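Local coordinates for protein NADP-dependent glyceraldehyde-3-phosphate dehydrogenase (Bacillus halodurans, PDB 3PRL) that probably oxidises glyceraldehyde 3-phosphate with NADP+ in a non-phosphorylating reaction, as a member of the aldehyde dehydrogenase family, at residues D[318-323]-D[329-334]; D[280-285]-D[311-316]; D[93-98]-D[108-113]; D[32-37]-D[188-193]. All coordinates share one frame; numbering follows the deposited sequence.

Contact 1 of 4, residues D[318-323]-D[329-334]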
loop_
_atom_site.group_PDB
_atom_site.type_symbol
_atom_site.label_atom_id
_atom_site.label_comp_id
_atom_site.label_asym_id
_atom_site.label_seq_id
_atom_site.Cartn_x
_atom_site.Cartn_y
_atom_site.Cartn_z
ATOM N N GLU D 318 -40.437 6.715 24.820
ATOM C CA GLU D 318 -41.541 7.618 25.152
ATOM C C GLU D 318 -41.180 9.100 24.962
ATOM O O GLU D 318 -42.056 9.969 25.011
ATOM C CB GLU D 318 -42.023 7.356 26.581
ATOM C CG GLU D 318 -43.211 6.420 26.649
ATOM C CD GLU D 318 -43.106 5.403 27.771
ATOM O OE1 GLU D 318 -42.315 5.625 28.721
ATOM O OE2 GLU D 318 -43.818 4.374 27.695
ATOM N N GLN D 319 -39.892 9.376 24.758
ATOM C CA GLN D 319 -39.409 10.732 24.465
ATOM C C GLN D 319 -39.453 11.018 22.956
ATOM O O GLN D 319 -39.363 12.179 22.534
ATOM C CB GLN D 319 -37.970 10.920 24.971
ATOM C CG GLN D 319 -37.790 11.686 26.282
ATOM C CD GLN D 319 -36.407 12.366 26.376
ATOM O OE1 GLN D 319 -35.504 12.096 25.571
ATOM N NE2 GLN D 319 -36.247 13.252 27.353
ATOM N N LEU D 320 -39.562 9.960 22.146
ATOM C CA LEU D 320 -39.617 10.114 20.686
ATOM C C LEU D 320 -40.926 10.756 20.253
ATOM O O LEU D 320 -42.007 10.331 20.676
ATOM C CB LEU D 320 -39.422 8.771 19.962
ATOM C CG LEU D 320 -38.227 7.908 20.369
ATOM C CD1 LEU D 320 -38.313 6.560 19.692
ATOM C CD2 LEU D 320 -36.873 8.587 20.084
ATOM N N THR D 321 -40.811 11.780 19.411
ATOM C CA THR D 321 -41.966 12.479 18.853
ATOM C C THR D 321 -42.462 11.754 17.609
ATOM O O THR D 321 -41.665 11.199 16.842
ATOM C CB THR D 321 -41.624 13.941 18.462
ATOM O OG1 THR D 321 -40.651 13.939 17.411
ATOM C CG2 THR D 321 -41.072 14.716 19.650
ATOM N N VAL D 322 -43.779 11.767 17.419
ATOM C CA VAL D 322 -44.446 11.092 16.307
ATOM C C VAL D 322 -45.204 12.101 15.441
ATOM O O VAL D 322 -45.955 12.929 15.969
ATOM C CB VAL D 322 -45.434 10.016 16.817
ATOM C CG1 VAL D 322 -44.691 8.871 17.455
ATOM C CG2 VAL D 322 -46.460 10.615 17.825
ATOM N N GLY D 323 -45.008 12.043 14.122
ATOM C CA GLY D 323 -45.704 12.966 13.212
ATOM C C GLY D 323 -45.193 12.983 11.782
ATOM O O GLY D 323 -44.641 11.988 11.292
ATOM N N ALA D 329 -40.246 15.100 13.028
ATOM C CA ALA D 329 -40.521 14.042 14.009
ATOM C C ALA D 329 -39.468 12.931 13.937
ATOM O O ALA D 329 -38.891 12.668 12.869
ATOM C CB ALA D 329 -41.925 13.472 13.808
ATOM N N ASP D 330 -39.197 12.302 15.079
ATOM C CA ASP D 330 -38.253 11.179 15.139
ATOM C C ASP D 330 -38.828 9.974 14.391
ATOM O O ASP D 330 -38.123 9.297 13.624
ATOM C CB ASP D 330 -37.953 10.796 16.594
ATOM C CG ASP D 330 -37.315 11.927 17.384
ATOM O OD1 ASP D 330 -36.221 12.388 17.001
ATOM O OD2 ASP D 330 -37.905 12.338 18.409
ATOM N N ILE D 331 -40.121 9.742 14.620
ATOM C CA ILE D 331 -40.867 8.673 13.997
ATOM C C ILE D 331 -41.882 9.231 13.006
ATOM O O ILE D 331 -42.898 9.805 13.391
ATOM C CB ILE D 331 -41.575 7.811 15.062
ATOM C CG1 ILE D 331 -40.646 7.520 16.259
ATOM C CG2 ILE D 331 -42.155 6.543 14.433
ATOM C CD1 ILE D 331 -39.405 6.617 15.956
ATOM N N THR D 332 -41.591 9.084 11.723
ATOM C CA THR D 332 -42.534 9.489 10.684
ATOM C C THR D 332 -43.185 8.256 10.050
ATOM O O THR D 332 -42.822 7.119 10.401
ATOM C CB THR D 332 -41.880 10.408 9.618
ATOM O OG1 THR D 332 -40.640 9.852 9.162
ATOM C CG2 THR D 332 -41.631 11.796 10.199
ATOM N N PRO D 333 -44.135 8.472 9.115
ATOM C CA PRO D 333 -44.836 7.356 8.487
ATOM C C PRO D 333 -43.902 6.449 7.687
ATOM O O PRO D 333 -42.912 6.916 7.107
ATOM C CB PRO D 333 -45.836 8.052 7.549
ATOM C CG PRO D 333 -45.955 9.451 8.068
ATOM C CD PRO D 333 -44.601 9.767 8.583
ATOM N N VAL D 334 -44.204 5.154 7.685
ATOM C CA VAL D 334 -43.435 4.201 6.902
ATOM C C VAL D 334 -43.835 4.314 5.435
ATOM O O VAL D 334 -44.898 4.835 5.108
ATOM C CB VAL D 334 -43.537 2.743 7.429
ATOM C CG1 VAL D 334 -42.836 2.614 8.782
ATOM C CG2 VAL D 334 -44.986 2.282 7.512
#
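Thr321 and Asp330 hold each other through backbone and side chain at once. The amide N of Thr321 points at OD2 of Asp330 over 3.1 Å, in a nearly straight bond (168°) that uses the anti lone pair of the carboxylate oxygen. In return the amide N of Asp330 donates to OG1 of Thr321 at 3.2 Å; chi1 of 64° sets that hydroxyl between the threonine's own N and carbonyl carbon, facing the aspartate backbone. Asp330 has CG beside its own N and anti to its carbonyl carbon (chi1 -61°), which turns the carboxylate back over 318-323. Replacing this aspartate with alanine would probably leave the Thr321 amide without its acceptor. Two backbone bonds follow, Ile331 N to Thr321 O at 3.1 Å and Gly323 N to Ile331 O at 3.2 Å, and they frame the single beta bridge between Val322 and Ile331. The bridge pins together two parts of the connection between helices 303-317 and 337-352, in the part of the aldehyde dehydrogenase fold whose sheet includes strands 264-268 and 296-302. Ile331 packs CG1 against Leu320 CB; the two side chains cross at a slant, their CD1 methyls 3.9 Å apart, while Val322 lays CG1 against CB of the same isoleucine. Pro370 of strand 367-374 touches all three, and Phe286 of helix 274-286 touches Leu320 and Ile331. Beside Gly323, the CB of Ala329 closes to 3.4 Å from the glycine N, and Thr332 CA lies 3.3 Å from Gly323 O, a CA-H...O contact.

Contact 2 of 4, residues D[280-285]-D[311-316]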
loop_
_atom_site.group_PDB
_atom_site.type_symbol
_atom_site.label_atom_id
_atom_site.label_comp_id
_atom_site.label_asym_id
_atom_site.label_seq_id
_atom_site.Cartn_x
_atom_site.Cartn_y
_atom_site.Cartn_z
ATOM N N GLN D 280 -27.584 4.615 22.540
ATOM C CA GLN D 280 -27.109 4.108 21.236
ATOM C C GLN D 280 -28.168 3.201 20.597
ATOM O O GLN D 280 -28.487 3.339 19.411
ATOM C CB GLN D 280 -25.762 3.370 21.372
ATOM C CG GLN D 280 -24.521 4.273 21.641
ATOM C CD GLN D 280 -24.167 5.205 20.468
ATOM O OE1 GLN D 280 -23.614 4.780 19.459
ATOM N NE2 GLN D 280 -24.479 6.487 20.613
ATOM N N ILE D 281 -28.724 2.291 21.396
ATOM C CA ILE D 281 -29.775 1.373 20.932
ATOM C C ILE D 281 -30.965 2.096 20.299
ATOM O O ILE D 281 -31.308 1.814 19.150
ATOM C CB ILE D 281 -30.218 0.367 22.042
ATOM C CG1 ILE D 281 -29.110 -0.659 22.291
ATOM C CG2 ILE D 281 -31.475 -0.386 21.653
ATOM C CD1 ILE D 281 -28.381 -1.072 21.047
ATOM N N VAL D 282 -31.570 3.034 21.027
ATOM C CA VAL D 282 -32.731 3.768 20.521
ATOM C C VAL D 282 -32.412 4.647 19.302
ATOM O O VAL D 282 -33.123 4.588 18.297
ATOM C CB VAL D 282 -33.429 4.578 21.633
ATOM C CG1 VAL D 282 -34.491 5.504 21.041
ATOM C CG2 VAL D 282 -34.041 3.635 22.655
ATOM N N SER D 283 -31.358 5.456 19.392
ATOM C CA SER D 283 -30.901 6.266 18.251
ATOM C C SER D 283 -30.772 5.468 16.938
ATOM O O SER D 283 -31.206 5.923 15.876
ATOM C CB SER D 283 -29.572 6.952 18.575
ATOM O OG SER D 283 -29.002 7.551 17.418
ATOM N N GLY D 284 -30.193 4.274 17.032
ATOM C CA GLY D 284 -29.939 3.435 15.865
ATOM C C GLY D 284 -31.124 2.609 15.387
ATOM O O GLY D 284 -31.322 2.458 14.189
ATOM N N ALA D 285 -31.919 2.072 16.317
ATOM C CA ALA D 285 -33.040 1.200 15.937
ATOM C C ALA D 285 -34.153 1.992 15.286
ATOM O O ALA D 285 -34.809 1.507 14.364
ATOM C CB ALA D 285 -33.586 0.414 17.152
ATOM N N ALA D 311 -35.739 -0.573 31.137
ATOM C CA ALA D 311 -36.311 0.598 31.792
ATOM C C ALA D 311 -35.809 1.891 31.136
ATOM O O ALA D 311 -36.608 2.776 30.805
ATOM C CB ALA D 311 -36.006 0.589 33.309
ATOM N N ASN D 312 -34.492 1.993 30.938
ATOM C CA ASN D 312 -33.905 3.164 30.275
ATOM C C ASN D 312 -34.452 3.309 28.858
ATOM O O ASN D 312 -34.983 4.363 28.497
ATOM C CB ASN D 312 -32.375 3.092 30.238
ATOM C CG ASN D 312 -31.754 2.765 31.592
ATOM O OD1 ASN D 312 -32.297 3.094 32.652
ATOM N ND2 ASN D 312 -30.595 2.114 31.555
ATOM N N ILE D 313 -34.342 2.232 28.075
ATOM C CA ILE D 313 -34.896 2.175 26.720
ATOM C C ILE D 313 -36.359 2.639 26.639
ATOM O O ILE D 313 -36.696 3.468 25.789
ATOM C CB ILE D 313 -34.745 0.771 26.101
ATOM C CG1 ILE D 313 -33.258 0.414 25.958
ATOM C CG2 ILE D 313 -35.461 0.708 24.735
ATOM C CD1 ILE D 313 -32.989 -1.072 25.814
ATOM N N LYS D 314 -37.221 2.121 27.517
ATOM C CA LYS D 314 -38.616 2.577 27.578
ATOM C C LYS D 314 -38.709 4.104 27.659
ATOM O O LYS D 314 -39.495 4.716 26.937
ATOM C CB LYS D 314 -39.368 1.932 28.753
ATOM C CG LYS D 314 -40.842 2.370 28.901
ATOM C CD LYS D 314 -41.623 1.418 29.802
ATOM C CE LYS D 314 -42.820 2.096 30.479
ATOM N NZ LYS D 314 -43.943 2.420 29.548
ATOM N N GLU D 315 -37.889 4.704 28.521
ATOM C CA GLU D 315 -37.932 6.148 28.762
ATOM C C GLU D 315 -37.635 6.959 27.503
ATOM O O GLU D 315 -38.415 7.854 27.147
ATOM C CB GLU D 315 -36.976 6.555 29.897
ATOM C CG GLU D 315 -37.064 8.029 30.311
ATOM C CD GLU D 315 -35.717 8.615 30.729
ATOM O OE1 GLU D 315 -35.676 9.359 31.737
ATOM O OE2 GLU D 315 -34.697 8.336 30.048
ATOM N N LEU D 316 -36.524 6.638 26.838
ATOM C CA LEU D 316 -36.110 7.364 25.639
ATOM C C LEU D 316 -37.130 7.199 24.516
ATOM O O LEU D 316 -37.390 8.137 23.778
ATOM C CB LEU D 316 -34.701 6.942 25.187
ATOM C CG LEU D 316 -33.534 7.035 26.191
ATOM C CD1 LEU D 316 -32.375 6.163 25.732
ATOM C CD2 LEU D 316 -33.060 8.464 26.432
#
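Val282 projects from helix 274-286 into the angle between Ile313 and Leu316 of helix 303-317, two residues one turn apart on the same face. In the catalytic domain of the aldehyde dehydrogenase fold, helix 274-286 is the connection of a beta-alpha-beta crossover between the parallel strands 264-268 and 296-302, and helix 303-317 follows directly on the second strand. The two helical segments run in roughly the same direction, 46° apart, with a closest axial approach of 9.8 Å. One methyl of Val282, CG2, does the work: anti to its own carbonyl carbon, with CG1 anti to the backbone N (chi1 171°), it reaches CB of Leu316 at 4.2 Å. Ile313 does not aim straight across; its side chain and that of the valine run antiparallel past one another. Its CD1 extends instead toward Ile281, whose CG2 makes a looser contact with it at 4.5 Å before the rest of that side chain leads off to Leu392 and Phe419. Ile313 and Leu316 also touch Ala278, one turn earlier on helix 274-286. No hydrogen bond joins the segments. The closest approach is between two methyls, Val282 CG2 and Ile313 CG2, at 3.9 Å.

Contact 3 of 4, residues D[93-98]-D[108-113]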
loop_
_atom_site.group_PDB
_atom_site.type_symbol
_atom_site.label_atom_id
_atom_site.label_comp_id
_atom_site.label_asym_id
_atom_site.label_seq_id
_atom_site.Cartn_x
_atom_site.Cartn_y
_atom_site.Cartn_z
ATOM N N GLU D 93 -35.827 19.086 0.651
ATOM C CA GLU D 93 -37.295 19.137 0.760
ATOM C C GLU D 93 -38.004 18.051 -0.051
ATOM O O GLU D 93 -39.005 17.488 0.404
ATOM C CB GLU D 93 -37.865 20.536 0.427
ATOM C CG GLU D 93 -37.624 21.086 -1.008
ATOM C CD GLU D 93 -38.605 20.571 -2.080
ATOM O OE1 GLU D 93 -38.387 20.858 -3.281
ATOM O OE2 GLU D 93 -39.588 19.883 -1.734
ATOM N N LEU D 94 -37.490 17.769 -1.251
ATOM C CA LEU D 94 -38.068 16.739 -2.113
ATOM C C LEU D 94 -37.935 15.385 -1.431
ATOM O O LEU D 94 -38.897 14.622 -1.341
ATOM C CB LEU D 94 -37.403 16.724 -3.495
ATOM C CG LEU D 94 -38.161 16.063 -4.646
ATOM C CD1 LEU D 94 -39.373 16.868 -5.067
ATOM C CD2 LEU D 94 -37.247 15.885 -5.838
ATOM N N ILE D 95 -36.744 15.102 -0.923
ATOM C CA ILE D 95 -36.532 13.880 -0.146
ATOM C C ILE D 95 -37.522 13.732 1.028
ATOM O O ILE D 95 -38.183 12.700 1.136
ATOM C CB ILE D 95 -35.083 13.730 0.354
ATOM C CG1 ILE D 95 -34.106 13.721 -0.826
ATOM C CG2 ILE D 95 -34.962 12.451 1.181
ATOM C CD1 ILE D 95 -32.630 13.864 -0.418
ATOM N N MET D 96 -37.638 14.741 1.897
ATOM C CA MET D 96 -38.551 14.587 3.053
ATOM C C MET D 96 -39.984 14.240 2.637
ATOM O O MET D 96 -40.595 13.374 3.249
ATOM C CB MET D 96 -38.509 15.734 4.087
ATOM C CG MET D 96 -38.634 17.123 3.564
ATOM S SD MET D 96 -39.621 18.250 4.583
ATOM C CE MET D 96 -40.280 19.244 3.250
ATOM N N HIS D 97 -40.488 14.872 1.578
ATOM C CA HIS D 97 -41.834 14.562 1.087
ATOM C C HIS D 97 -41.905 13.159 0.470
ATOM O O HIS D 97 -42.743 12.350 0.875
ATOM C CB HIS D 97 -42.330 15.599 0.064
ATOM C CG HIS D 97 -42.767 16.902 0.661
ATOM N ND1 HIS D 97 -42.249 18.114 0.258
ATOM C CD2 HIS D 97 -43.681 17.186 1.620
ATOM C CE1 HIS D 97 -42.818 19.090 0.943
ATOM N NE2 HIS D 97 -43.689 18.554 1.780
ATOM N N GLU D 98 -41.014 12.892 -0.493
ATOM C CA GLU D 98 -41.101 11.726 -1.398
ATOM C C GLU D 98 -40.967 10.389 -0.682
ATOM O O GLU D 98 -41.666 9.424 -1.013
ATOM C CB GLU D 98 -40.026 11.816 -2.503
ATOM C CG GLU D 98 -40.419 11.173 -3.840
ATOM C CD GLU D 98 -39.247 11.002 -4.811
ATOM O OE1 GLU D 98 -38.161 11.600 -4.595
ATOM O OE2 GLU D 98 -39.400 10.251 -5.807
ATOM N N GLY D 108 -29.748 16.704 5.392
ATOM C CA GLY D 108 -28.508 16.102 5.874
ATOM C C GLY D 108 -28.002 15.046 4.907
ATOM O O GLY D 108 -26.793 14.883 4.734
ATOM N N GLU D 109 -28.942 14.350 4.268
ATOM C CA GLU D 109 -28.630 13.362 3.251
ATOM C C GLU D 109 -27.925 13.985 2.057
ATOM O O GLU D 109 -26.955 13.417 1.561
ATOM C CB GLU D 109 -29.891 12.634 2.775
ATOM C CG GLU D 109 -29.617 11.711 1.587
ATOM C CD GLU D 109 -30.753 10.772 1.258
ATOM O OE1 GLU D 109 -31.834 10.859 1.892
ATOM O OE2 GLU D 109 -30.550 9.951 0.348
ATOM N N VAL D 110 -28.420 15.137 1.602
ATOM C CA VAL D 110 -27.779 15.887 0.516
ATOM C C VAL D 110 -26.374 16.397 0.923
ATOM O O VAL D 110 -25.442 16.302 0.126
ATOM C CB VAL D 110 -28.652 17.078 0.001
ATOM C CG1 VAL D 110 -28.111 17.617 -1.318
ATOM C CG2 VAL D 110 -30.127 16.677 -0.147
ATOM N N SER D 111 -26.234 16.928 2.143
ATOM C CA SER D 111 -24.927 17.422 2.640
ATOM C C SER D 111 -23.904 16.308 2.623
ATOM O O SER D 111 -22.803 16.469 2.088
ATOM C CB SER D 111 -25.009 17.951 4.073
ATOM O OG SER D 111 -25.930 19.003 4.192
ATOM N N ARG D 112 -24.286 15.176 3.208
ATOM C CA ARG D 112 -23.384 14.042 3.334
ATOM C C ARG D 112 -23.033 13.508 1.949
ATOM O O ARG D 112 -21.906 13.080 1.731
ATOM C CB ARG D 112 -23.982 12.944 4.232
ATOM C CG ARG D 112 -23.034 11.763 4.508
ATOM C CD ARG D 112 -23.530 10.853 5.649
ATOM N NE ARG D 112 -23.113 9.464 5.453
ATOM C CZ ARG D 112 -23.513 8.428 6.198
ATOM N NH1 ARG D 112 -24.352 8.606 7.216
ATOM N NH2 ARG D 112 -23.076 7.200 5.919
ATOM N N THR D 113 -24.005 13.548 1.030
ATOM C CA THR D 113 -23.814 13.065 -0.338
ATOM C C THR D 113 -22.649 13.787 -1.030
ATOM O O THR D 113 -21.766 13.132 -1.598
ATOM C CB THR D 113 -25.134 13.146 -1.186
ATOM O OG1 THR D 113 -26.046 12.119 -0.780
ATOM C CG2 THR D 113 -24.868 12.984 -2.671
#
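Glu109 O, on helix 103-124, is gripped by two donors of the following turn. The hydroxyl OG1 of Thr113 reaches it at 2.8 Å and Thr113 N at 3.0 Å, arriving from opposite faces of the carbonyl plane. The side chain of the same glutamate faces helix 88-98. With CG anti to the backbone N (chi1 173°) and the chain extended beyond it, the carboxylate is carried across to Ile95, where OE1 lies 3.6 Å from Ile95 CG2. This is a polar oxygen against a methyl, and its charge is met by others: Lys101 forms a salt bridge to OE1, while the amides of Val166 and Asn167 donate to OE2. The contact joins two successive helices of the aldehyde dehydrogenase fold, linked by a short turn and packed near the NADP+ site, with the side chain of Ser160, an NADP+-binding residue, about 8 Å from that of Glu109. Ile95 is the bump of the pair. Its CG2 touches the glutamate, and its CD1 meets CG2 of Val110 at 3.8 Å; the CD1 methyl also comes within 3.9 Å of Glu109 OE1, so it sits between both residues. Val166, Ser194 and Ala106 pack against the isoleucine too.

Contact 4 of 4, residues D[32-37]-D[188-193]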
loop_
_atom_site.group_PDB
_atom_site.type_symbol
_atom_site.label_atom_id
_atom_site.label_comp_id
_atom_site.label_asym_id
_atom_site.label_seq_id
_atom_site.Cartn_x
_atom_site.Cartn_y
_atom_site.Cartn_z
ATOM N N SER D 32 -46.380 9.903 -5.024
ATOM C CA SER D 32 -47.107 10.566 -3.942
ATOM C C SER D 32 -46.320 10.630 -2.630
ATOM O O SER D 32 -45.528 9.726 -2.303
ATOM C CB SER D 32 -48.450 9.875 -3.724
ATOM O OG SER D 32 -49.324 10.146 -4.804
ATOM N N ALA D 33 -46.535 11.705 -1.884
ATOM C CA ALA D 33 -45.991 11.817 -0.540
ATOM C C ALA D 33 -46.603 10.675 0.271
ATOM O O ALA D 33 -47.820 10.525 0.272
ATOM C CB ALA D 33 -46.360 13.178 0.071
ATOM N N PRO D 34 -45.766 9.836 0.919
ATOM C CA PRO D 34 -46.341 8.784 1.769
ATOM C C PRO D 34 -47.099 9.320 2.999
ATOM O O PRO D 34 -48.047 8.688 3.441
ATOM C CB PRO D 34 -45.110 7.990 2.242
ATOM C CG PRO D 34 -44.074 8.274 1.258
ATOM C CD PRO D 34 -44.309 9.676 0.777
ATOM N N ALA D 35 -46.664 10.448 3.560
ATOM C CA ALA D 35 -47.288 10.973 4.776
ATOM C C ALA D 35 -48.698 11.493 4.495
ATOM O O ALA D 35 -49.576 11.392 5.359
ATOM C CB ALA D 35 -46.421 12.071 5.419
ATOM N N SER D 36 -48.899 11.995 3.272
ATOM C CA SER D 36 -50.118 12.681 2.857
ATOM C C SER D 36 -51.021 11.871 1.933
ATOM O O SER D 36 -52.238 11.841 2.108
ATOM C CB SER D 36 -49.752 13.963 2.102
ATOM O OG SER D 36 -48.939 14.831 2.862
ATOM N N GLY D 37 -50.419 11.254 0.921
ATOM C CA GLY D 37 -51.155 10.800 -0.258
ATOM C C GLY D 37 -51.287 11.884 -1.332
ATOM O O GLY D 37 -51.836 11.632 -2.405
ATOM N N ALA D 188 -34.996 3.679 -7.158
ATOM C CA ALA D 188 -36.268 3.143 -6.702
ATOM C C ALA D 188 -37.344 4.122 -7.184
ATOM O O ALA D 188 -37.129 5.351 -7.185
ATOM C CB ALA D 188 -36.288 3.035 -5.198
ATOM N N THR D 189 -38.488 3.599 -7.605
ATOM C CA THR D 189 -39.549 4.464 -8.136
ATOM C C THR D 189 -40.010 5.466 -7.075
ATOM O O THR D 189 -40.196 6.662 -7.360
ATOM C CB THR D 189 -40.726 3.651 -8.742
ATOM O OG1 THR D 189 -40.309 3.091 -9.990
ATOM C CG2 THR D 189 -41.964 4.552 -8.997
ATOM N N GLN D 190 -40.198 4.981 -5.849
ATOM C CA GLN D 190 -40.367 5.887 -4.731
ATOM C C GLN D 190 -38.960 6.371 -4.359
ATOM O O GLN D 190 -38.191 5.645 -3.723
ATOM C CB GLN D 190 -41.075 5.197 -3.558
ATOM C CG GLN D 190 -41.821 6.171 -2.624
ATOM C CD GLN D 190 -42.939 6.935 -3.319
ATOM O OE1 GLN D 190 -43.719 6.357 -4.077
ATOM N NE2 GLN D 190 -43.025 8.244 -3.054
ATOM N N GLY D 191 -38.626 7.583 -4.800
ATOM C CA GLY D 191 -37.260 8.120 -4.693
ATOM C C GLY D 191 -36.735 8.583 -6.050
ATOM O O GLY D 191 -35.737 9.311 -6.133
ATOM N N SER D 192 -37.404 8.164 -7.116
ATOM C CA SER D 192 -37.016 8.580 -8.456
ATOM C C SER D 192 -36.991 10.108 -8.681
ATOM O O SER D 192 -36.139 10.596 -9.430
ATOM C CB SER D 192 -37.906 7.903 -9.492
ATOM O OG SER D 192 -37.669 6.503 -9.501
ATOM N N LEU D 193 -37.904 10.865 -8.061
ATOM C CA LEU D 193 -37.850 12.335 -8.216
ATOM C C LEU D 193 -36.604 12.958 -7.586
ATOM O O LEU D 193 -35.974 13.844 -8.192
ATOM C CB LEU D 193 -39.091 13.046 -7.667
ATOM C CG LEU D 193 -40.518 12.635 -8.027
ATOM C CD1 LEU D 193 -41.459 13.356 -7.082
ATOM C CD2 LEU D 193 -40.869 12.940 -9.492
#
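Gln190 carries this contact, its side-chain amide reaching across to the carbonyl of Ser32. The segment it belongs to lies after strand 182-186 and before helix 192-204, in the coenzyme-binding domain of the family. It opens with Ala188, whose O accepts a 2.6 Å bond from the hydroxyl OG of Ser192; the donor stands well above the carbonyl plane. Thr189 comes next, a residue that binds NADP+, though no coenzyme is bound to this chain in the model, and it turns its side chain to Ile43 of strand 39-44. At Gln190, CG lies anti to the backbone N and the chain then bends at chi2 (62°), which swings the amide across to segment 32-37. NE2 meets Ser32 O at 3.0 Å, but the bond is weak and strongly bent, 124° at the hydrogen. The stronger partner of the same nitrogen is the carbonyl of Glu98, so the amide joins two pieces of backbone while the Pro34 ring stays 4.3 Å away, measured from its CD to NE2. Gly191 follows at the N-cap position with a positive phi of 126°, where a CB would jam against the preceding carbonyl. Helix 192-204 then begins with Ser192 and Leu193, the amide of Leu193 bonded to the carboxylate of Glu98. The turn thus meets the end of helix 88-98 and strands 28-32 and 39-44, with Leu193 resting on Ile31, Leu40 and Ile43.

How the contacts relate
From the N terminus, residues 32-37 pair with 188-193, so contact 4 closes the longest loop, and contact 3, between successive helices 88-98 and 103-124, falls within it. Contacts 3 and 4 also touch: Glu98, at the end of helix 88-98, binds Gln190 and the start of helix 192-204, next to the NADP+ site. Further on, contact 2 pairs helices 274-286 and 303-317, and contact 1 closes the short loop after the second of these; the two follow in series and meet where Leu320 packs on Val282. Contact 1 returns to contact 4 through Pro333 against Ala35, linking the loop after helix 303-317 to the N-terminal turn at 32-37.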